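Local atomic coordinates of ABC transporter substrate-binding protein-branched chain amino acid transport (Streptococcus pneumoniae, PDB entry 4GNR), a protein that probably delivers branched-chain amino acids to an ABC importer as its surface-exposed binding component, and binds isoleucine between its two lobes. Residues 176-181 and 200-205; 187-192 and 219-224. All coordinates share one frame; numbering follows the deposited sequence. Where two conformers were deposited one is given.

Contact 1: 176-181 and 200-205; sequences ETFVAG and IVVPGY. With ILE (isoleucine), chain B.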
ATOM      1  N   GLU A 176      -2.464  22.552   7.542  0.50 11.98           N
ATOM      2  CA  GLU A 176      -3.562  22.740   6.540  0.50  9.63           C
ATOM      3  C   GLU A 176      -4.204  21.442   6.028  0.50  9.16           C
ATOM      4  O   GLU A 176      -3.623  20.348   6.123  0.50  8.47           O
ATOM      5  CB  GLU A 176      -3.051  23.555   5.348  0.50 10.26           C
ATOM      6  CG  GLU A 176      -2.471  24.915   5.712  0.50 11.96           C
ATOM      7  CD  GLU A 176      -3.490  25.914   6.248  0.50 12.95           C
ATOM      8  OE1 GLU A 176      -4.664  25.913   5.811  0.50 15.10           O
ATOM      9  OE2 GLU A 176      -3.087  26.781   7.044  0.50 13.86           O
ATOM     10  N   THR A 177      -5.389  21.595   5.442  0.50  9.86           N
ATOM     11  CA  THR A 177      -6.143  20.438   4.953  0.50 10.42           C
ATOM     12  C   THR A 177      -6.693  20.495   3.559  0.50 10.21           C
ATOM     13  O   THR A 177      -6.819  21.588   2.957  0.50  9.28           O
ATOM     14  CB  THR A 177      -7.421  20.168   5.844  0.50 10.42           C
ATOM     15  OG1 THR A 177      -8.312  21.295   5.801  0.50 11.51           O
ATOM     16  CG2 THR A 177      -7.030  19.872   7.277  0.50 11.56           C
ATOM     17  N   PHE A 178      -6.954  19.280   3.042  1.00 12.32           N
ATOM     18  CA  PHE A 178      -7.609  19.162   1.742  1.00 12.42           C
ATOM     19  C   PHE A 178      -8.493  17.905   1.941  1.00 12.23           C
ATOM     20  O   PHE A 178      -8.458  17.256   2.997  1.00 12.99           O
ATOM     21  CB  PHE A 178      -6.696  18.976   0.552  1.00 11.69           C
ATOM     22  CG  PHE A 178      -5.810  17.755   0.657  1.00 10.12           C
ATOM     23  CD1 PHE A 178      -6.167  16.531   0.083  1.00 10.25           C
ATOM     24  CD2 PHE A 178      -4.593  17.842   1.326  1.00 10.13           C
ATOM     25  CE1 PHE A 178      -5.345  15.444   0.208  1.00  9.54           C
ATOM     26  CE2 PHE A 178      -3.762  16.748   1.428  1.00  9.69           C
ATOM     27  CZ  PHE A 178      -4.138  15.551   0.870  1.00  9.52           C
ATOM     28  N   VAL A 179      -9.316  17.558   0.963  1.00 13.05           N
ATOM     29  CA  VAL A 179     -10.105  16.312   1.078  1.00 14.07           C
ATOM     30  C   VAL A 179     -10.025  15.519  -0.238  1.00 12.88           C
ATOM     31  O   VAL A 179      -9.875  16.110  -1.311  1.00 12.93           O
ATOM     32  CB  VAL A 179     -11.567  16.511   1.474  1.00 15.24           C
ATOM     33  CG1 VAL A 179     -11.661  17.173   2.836  1.00 17.46           C
ATOM     34  CG2 VAL A 179     -12.279  17.307   0.441  1.00 16.67           C
ATOM     35  N   ALA A 180     -10.116  14.196  -0.134  1.00 12.76           N
ATOM     36  CA  ALA A 180     -10.094  13.354  -1.325  1.00 12.61           C
ATOM     37  C   ALA A 180     -11.174  13.859  -2.285  1.00 12.26           C
ATOM     38  O   ALA A 180     -12.296  14.184  -1.892  1.00 14.44           O
ATOM     39  CB  ALA A 180     -10.305  11.899  -0.991  1.00 15.00           C
ATOM     40  N   GLY A 181     -10.795  13.923  -3.548  1.00 11.85           N
ATOM     41  CA  GLY A 181     -11.671  14.392  -4.618  1.00 11.95           C
ATOM     42  C   GLY A 181     -11.348  15.813  -5.052  1.00 11.88           C
ATOM     43  O   GLY A 181     -11.694  16.234  -6.172  1.00 13.31           O
ATOM     44  N   ILE A 200       7.365  19.993   3.232  1.00 10.80           N
ATOM     45  CA  ILE A 200       5.918  19.868   3.319  1.00 10.32           C
ATOM     46  C   ILE A 200       5.609  18.352   3.405  1.00  9.43           C
ATOM     47  O   ILE A 200       6.023  17.608   2.534  1.00 10.79           O
ATOM     48  CB  ILE A 200       5.170  20.436   2.100  1.00 10.75           C
ATOM     49  CG1 ILE A 200       5.590  21.881   1.816  1.00 13.12           C
ATOM     50  CG2 ILE A 200       3.674  20.344   2.337  1.00 12.26           C
ATOM     51  CD1 ILE A 200       4.869  22.480   0.595  1.00 15.61           C
ATOM     52  N   VAL A 201       4.954  17.937   4.472  1.00  8.64           N
ATOM     53  CA  VAL A 201       4.560  16.535   4.691  1.00  8.02           C
ATOM     54  C   VAL A 201       3.099  16.420   4.252  1.00  7.63           C
ATOM     55  O   VAL A 201       2.263  17.163   4.760  1.00  8.36           O
ATOM     56  CB  VAL A 201       4.760  16.132   6.160  1.00  8.61           C
ATOM     57  CG1 VAL A 201       4.221  14.745   6.408  1.00  9.63           C
ATOM     58  CG2 VAL A 201       6.249  16.182   6.530  1.00  9.87           C
ATOM     59  N   VAL A 202       2.818  15.495   3.325  1.00  7.65           N
ATOM     60  CA  VAL A 202       1.496  15.352   2.719  1.00  7.66           C
ATOM     61  C   VAL A 202       0.950  13.927   2.823  1.00  7.95           C
ATOM     62  O   VAL A 202       1.117  13.114   1.920  1.00  8.88           O
ATOM     63  CB  VAL A 202       1.508  15.787   1.218  1.00  8.66           C
ATOM     64  CG1 VAL A 202       0.091  15.739   0.610  1.00 10.15           C
ATOM     65  CG2 VAL A 202       2.111  17.200   1.052  1.00 10.00           C
ATOM     66  N   PRO A 203       0.270  13.612   3.936  1.00  7.72           N
ATOM     67  CA  PRO A 203      -0.388  12.319   4.073  1.00  8.24           C
ATOM     68  C   PRO A 203      -1.645  12.335   3.167  1.00  8.27           C
ATOM     69  O   PRO A 203      -2.540  13.156   3.324  1.00  9.61           O
ATOM     70  CB  PRO A 203      -0.750  12.256   5.565  1.00  9.14           C
ATOM     71  CG  PRO A 203       0.125  13.255   6.219  1.00  9.00           C
ATOM     72  CD  PRO A 203       0.226  14.367   5.200  1.00  8.19           C
ATOM     73  N   GLY A 204      -1.701  11.368   2.269  1.00  8.86           N
ATOM     74  CA  GLY A 204      -2.780  11.271   1.308  1.00  9.27           C
ATOM     75  C   GLY A 204      -2.448  10.314   0.182  1.00  7.48           C
ATOM     76  O   GLY A 204      -1.365   9.714   0.130  1.00  8.37           O
ATOM     77  N   TYR A 205      -3.443  10.165  -0.686  1.00  6.95           N
ATOM     78  CA  TYR A 205      -3.409   9.288  -1.856  1.00  6.74           C
ATOM     79  C   TYR A 205      -2.945  10.027  -3.124  1.00  6.90           C
ATOM     80  O   TYR A 205      -2.924  11.255  -3.164  1.00  7.80           O
ATOM     81  CB  TYR A 205      -4.734   8.584  -2.051  1.00  6.82           C
ATOM     82  CG  TYR A 205      -5.145   7.673  -0.901  1.00  6.27           C
ATOM     83  CD1 TYR A 205      -4.315   6.668  -0.441  1.00  7.37           C
ATOM     84  CD2 TYR A 205      -6.404   7.756  -0.347  1.00  8.18           C
ATOM     85  CE1 TYR A 205      -4.730   5.797   0.555  1.00  7.25           C
ATOM     86  CE2 TYR A 205      -6.828   6.854   0.640  1.00  8.41           C
ATOM     87  CZ  TYR A 205      -5.990   5.882   1.078  1.00  6.84           C
ATOM     88  OH  TYR A 205      -6.439   5.008   2.048  1.00  7.79           O
TER
HETATM   89  N   ILE B 401      -1.619   1.997   2.877  1.00  6.27           N
HETATM   90  CA  ILE B 401      -2.762   2.675   2.205  1.00  6.07           C
HETATM   91  C   ILE B 401      -4.060   2.267   2.893  1.00  5.74           C
HETATM   92  O   ILE B 401      -5.130   2.762   2.481  1.00  6.70           O
HETATM   93  CB  ILE B 401      -2.718   2.565   0.650  1.00  9.23           C
HETATM   94  CG1 ILE B 401      -2.445   1.145   0.209  1.00  9.21           C
HETATM   95  CG2 ILE B 401      -1.628   3.528  -0.082  1.00  8.24           C
HETATM   96  CD1 ILE B 401      -2.486   0.992  -1.295  1.00  7.90           C
HETATM   97  OXT ILE B 401      -3.981   1.486   3.864  1.00  6.80           O
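F178 and V202 supply the apolar part of this contact, a worked example of how the ends of two parallel strands, not neighbours in a mixed sheet, come into contact. Strand 145-151 lies between 171-178 and 199-201, and the F178 ring spans to the 200-205 side at the strand ends. Its first torsion (chi1 58°) sets CG between the backbone N and the carbonyl carbon, and the ring heads toward the 200-205 backbone. Ring atom CE2 of F178 then comes within 4.1 Å of V202 CG1, the two side chains crossing at about a right angle. Y149 of the intervening strand makes an edge-to-face pair with the same ring, and I212 of helix 206-218 touches both F178 and V202.

One polar atom joins this packing: the carbonyl O of P203 comes obliquely to the ring, 3.8 Å from F178 CZ, as a van der Waals neighbour.

Hydrogen bonding belongs to the far end of 200-205. The hydroxyl OH of Y205 donates to the carboxylate O of the bound isoleucine at 2.6 Å; that oxygen lies in the plane of the ring, at its edge, and the angle CZ-OH-O is about 119°, as expected for a phenol donor. Ring atom CE1 of Y205 also rests 3.8 Å from CB of the ligand. Y156 stacks on Y205, while S85, T108, S106 and D229 bind isoleucine from elsewhere.

Y205 is moreover the N-cap residue of helix 206-218. It places a ligand contact at the strand-to-helix turn, at the carboxyl ends of the parallel strands, as in the alpha/beta lobes of the periplasmic binding protein family, whose ligand lies in the cleft.

Contact 2: 187-192 and 219-224; sequences AALTKM and MGIDKP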
ATOM      1  N   ALA A 187      -5.506  28.009  -2.687  1.00 10.81           N
ATOM      2  CA  ALA A 187      -5.568  28.857  -1.486  1.00 11.76           C
ATOM      3  C   ALA A 187      -4.593  28.427  -0.419  1.00 11.39           C
ATOM      4  O   ALA A 187      -3.878  29.257   0.163  1.00 12.23           O
ATOM      5  CB  ALA A 187      -6.995  28.903  -0.929  1.00 13.44           C
ATOM      6  N   ALA A 188      -4.583  27.138  -0.120  1.00 11.34           N
ATOM      7  CA  ALA A 188      -3.679  26.633   0.906  1.00 11.99           C
ATOM      8  C   ALA A 188      -2.228  26.820   0.513  1.00 11.15           C
ATOM      9  O   ALA A 188      -1.396  27.213   1.324  1.00 12.56           O
ATOM     10  CB  ALA A 188      -3.969  25.172   1.217  1.00 12.89           C
ATOM     11  N   LEU A 189      -1.909  26.471  -0.731  1.00 11.17           N
ATOM     12  CA  LEU A 189      -0.538  26.584  -1.199  1.00 11.10           C
ATOM     13  C   LEU A 189      -0.060  28.046  -1.170  1.00 11.06           C
ATOM     14  O   LEU A 189       1.069  28.333  -0.788  1.00 13.06           O
ATOM     15  CB  LEU A 189      -0.390  25.923  -2.570  1.00 10.51           C
ATOM     16  CG  LEU A 189      -0.488  24.399  -2.577  1.00 11.28           C
ATOM     17  CD1 LEU A 189      -0.552  23.898  -4.005  1.00 12.08           C
ATOM     18  CD2 LEU A 189       0.708  23.779  -1.841  1.00 13.12           C
ATOM     19  N   THR A 190      -0.935  28.957  -1.579  1.00 11.51           N
ATOM     20  CA  THR A 190      -0.596  30.396  -1.560  1.00 12.61           C
ATOM     21  C   THR A 190      -0.264  30.826  -0.132  1.00 13.25           C
ATOM     22  O   THR A 190       0.665  31.580   0.111  1.00 15.34           O
ATOM     23  CB  THR A 190      -1.709  31.246  -2.141  1.00 12.82           C
ATOM     24  OG1 THR A 190      -1.844  30.891  -3.523  1.00 14.86           O
ATOM     25  CG2 THR A 190      -1.412  32.741  -2.020  1.00 15.77           C
ATOM     26  N   LYS A 191      -1.076  30.350   0.808  0.50 13.70           N
ATOM     27  CA  LYS A 191      -0.886  30.627   2.242  0.50 14.64           C
ATOM     28  C   LYS A 191       0.459  30.087   2.782  0.50 15.19           C
ATOM     29  O   LYS A 191       1.055  30.693   3.682  0.50 16.17           O
ATOM     30  CB  LYS A 191      -2.036  30.061   3.063  0.50 14.97           C
ATOM     31  CG  LYS A 191      -1.853  30.319   4.538  0.50 15.85           C
ATOM     32  CD  LYS A 191      -2.966  29.740   5.346  0.50 14.95           C
ATOM     33  CE  LYS A 191      -2.761  30.040   6.805  0.50 13.79           C
ATOM     34  NZ  LYS A 191      -3.868  29.472   7.578  0.50 14.25           N
ATOM     35  N   MET A 192       0.861  28.903   2.303  1.00 15.14           N
ATOM     36  CA  MET A 192       2.143  28.273   2.685  1.00 16.57           C
ATOM     37  C   MET A 192       3.393  28.937   2.134  1.00 17.85           C
ATOM     38  O   MET A 192       4.378  29.064   2.830  1.00 18.13           O
ATOM     39  CB  MET A 192       2.200  26.822   2.180  1.00 16.60           C
ATOM     40  CG  MET A 192       1.167  25.963   2.773  1.00 17.73           C
ATOM     41  SD  MET A 192       1.118  24.413   1.911  1.00 20.78           S
ATOM     42  CE  MET A 192      -0.366  23.845   2.713  1.00 21.11           C
ATOM     43  N   MET A 219       3.696  27.003  -8.586  1.00 11.63           N
ATOM     44  CA  MET A 219       3.740  28.335  -8.001  1.00 12.58           C
ATOM     45  C   MET A 219       5.085  28.666  -7.340  1.00 12.29           C
ATOM     46  O   MET A 219       5.205  29.651  -6.606  1.00 15.26           O
ATOM     47  CB  MET A 219       2.569  28.654  -7.094  1.00 14.19           C
ATOM     48  CG  MET A 219       2.568  27.880  -5.839  1.00 13.53           C
ATOM     49  SD  MET A 219       1.284  28.443  -4.669  1.00 15.80           S
ATOM     50  CE  MET A 219      -0.187  28.019  -5.577  1.00 17.22           C
ATOM     51  N   GLY A 220       6.108  27.872  -7.621  1.00 12.24           N
ATOM     52  CA  GLY A 220       7.438  28.190  -7.100  1.00 12.68           C
ATOM     53  C   GLY A 220       7.889  27.633  -5.787  1.00 12.80           C
ATOM     54  O   GLY A 220       8.887  28.094  -5.238  1.00 15.24           O
ATOM     55  N   ILE A 221       7.121  26.700  -5.251  1.00 11.88           N
ATOM     56  CA  ILE A 221       7.513  26.032  -4.002  1.00 12.13           C
ATOM     57  C   ILE A 221       8.376  24.851  -4.436  1.00 11.57           C
ATOM     58  O   ILE A 221       7.890  23.925  -5.085  1.00 12.58           O
ATOM     59  CB  ILE A 221       6.321  25.541  -3.230  1.00 12.08           C
ATOM     60  CG1 ILE A 221       5.463  26.721  -2.774  1.00 13.02           C
ATOM     61  CG2 ILE A 221       6.781  24.720  -2.017  1.00 14.48           C
ATOM     62  CD1 ILE A 221       4.126  26.308  -2.193  1.00 15.17           C
ATOM     63  N   ASP A 222       9.653  24.910  -4.055  1.00 12.44           N
ATOM     64  CA  ASP A 222      10.664  23.900  -4.419  1.00 12.81           C
ATOM     65  C   ASP A 222      11.138  22.977  -3.319  1.00 11.22           C
ATOM     66  O   ASP A 222      11.814  21.979  -3.586  1.00 12.64           O
ATOM     67  CB  ASP A 222      11.891  24.625  -4.993  1.00 14.13           C
ATOM     68  CG  ASP A 222      11.584  25.330  -6.263  1.00 18.62           C
ATOM     69  OD1 ASP A 222      10.642  24.880  -6.941  1.00 22.38           O
ATOM     70  OD2 ASP A 222      12.286  26.310  -6.583  1.00 21.99           O
ATOM     71  N   LYS A 223      10.805  23.311  -2.085  1.00 11.08           N
ATOM     72  CA  LYS A 223      11.236  22.532  -0.927  1.00 10.42           C
ATOM     73  C   LYS A 223      10.709  21.093  -0.975  1.00 10.21           C
ATOM     74  O   LYS A 223       9.720  20.784  -1.647  1.00 10.63           O
ATOM     75  CB  LYS A 223      10.804  23.198   0.384  1.00 11.01           C
ATOM     76  CG  LYS A 223      11.616  24.435   0.809  1.00 13.58           C
ATOM     77  CD  LYS A 223      13.090  24.102   1.182  1.00 13.64           C
ATOM     78  CE  LYS A 223      13.890  25.293   1.613  1.00 17.20           C
ATOM     79  NZ  LYS A 223      15.284  24.884   1.942  1.00 19.13           N
ATOM     80  N   PRO A 224      11.390  20.185  -0.258  1.00  9.86           N
ATOM     81  CA  PRO A 224      10.951  18.790  -0.239  1.00  9.45           C
ATOM     82  C   PRO A 224       9.487  18.598   0.113  1.00  9.57           C
ATOM     83  O   PRO A 224       8.970  19.262   1.012  1.00 10.46           O
ATOM     84  CB  PRO A 224      11.841  18.183   0.854  1.00 10.21           C
ATOM     85  CG  PRO A 224      13.129  18.968   0.750  1.00 10.14           C
ATOM     86  CD  PRO A 224      12.644  20.386   0.494  1.00 10.32           C
TER
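M219 lays its sulfur on a flat group, the peptide that joins L189 to T190; no ring takes part between the two segments. SD of M219 sits almost squarely over one face of that peptide, 3.8 Å from L189 C. The carbonyl end of the same plane is met obliquely by I221, whose CD1 lies 3.9 Å from L189 O.

The bend of the M219 chain explains the approach. After an extended chi2, the chain turns at chi3 (65°), bringing the methyl CE back against the helix, 3.7 Å from L189 CB. T190 lies across the same methionine at about a right angle, with OG1 3.9 Å from CE; the hydroxyl itself is hydrogen-bonded to Q186 O, one turn back.

What presents M219 and I221 side by side is a Schellman motif closing helix 206-218. G220 takes a positive phi as its C-prime residue, I221 N bonds to A216 O, and G220 N bonds to R217 O. The turn ends the helix, and the side chains of M219 and I221, on either side of G220, both start toward helix 186-193.

Deeper in, L189 CD2 and I221 CD1 approach to 4.3 Å, a looser apolar contact. L189 also touches Q215 and A216 of helix 206-218, and I221 meets F197. The backbone is tied as well: K193 NZ is hydrogen-bonded to M219 O.

How the contacts relate
The two contacts use the same run of elements in one lobe, since helix 186-193 of contact 2 connects the strands that carry 176-181 and 200-205 of contact 1. Contact 1 is buried, lies at the carboxyl ends of the strands and ends at the ligand; contact 2 is partly exposed, farther from the chain centre, and joins a helix to the turn leading into strand 225-227. An aromatic ring dominates the first, methionine and aliphatic groups the second. They also touch directly: I200 N probably bonds to P224 O, E176 and K191 form a salt bridge, and the I200 side chain packs on I221.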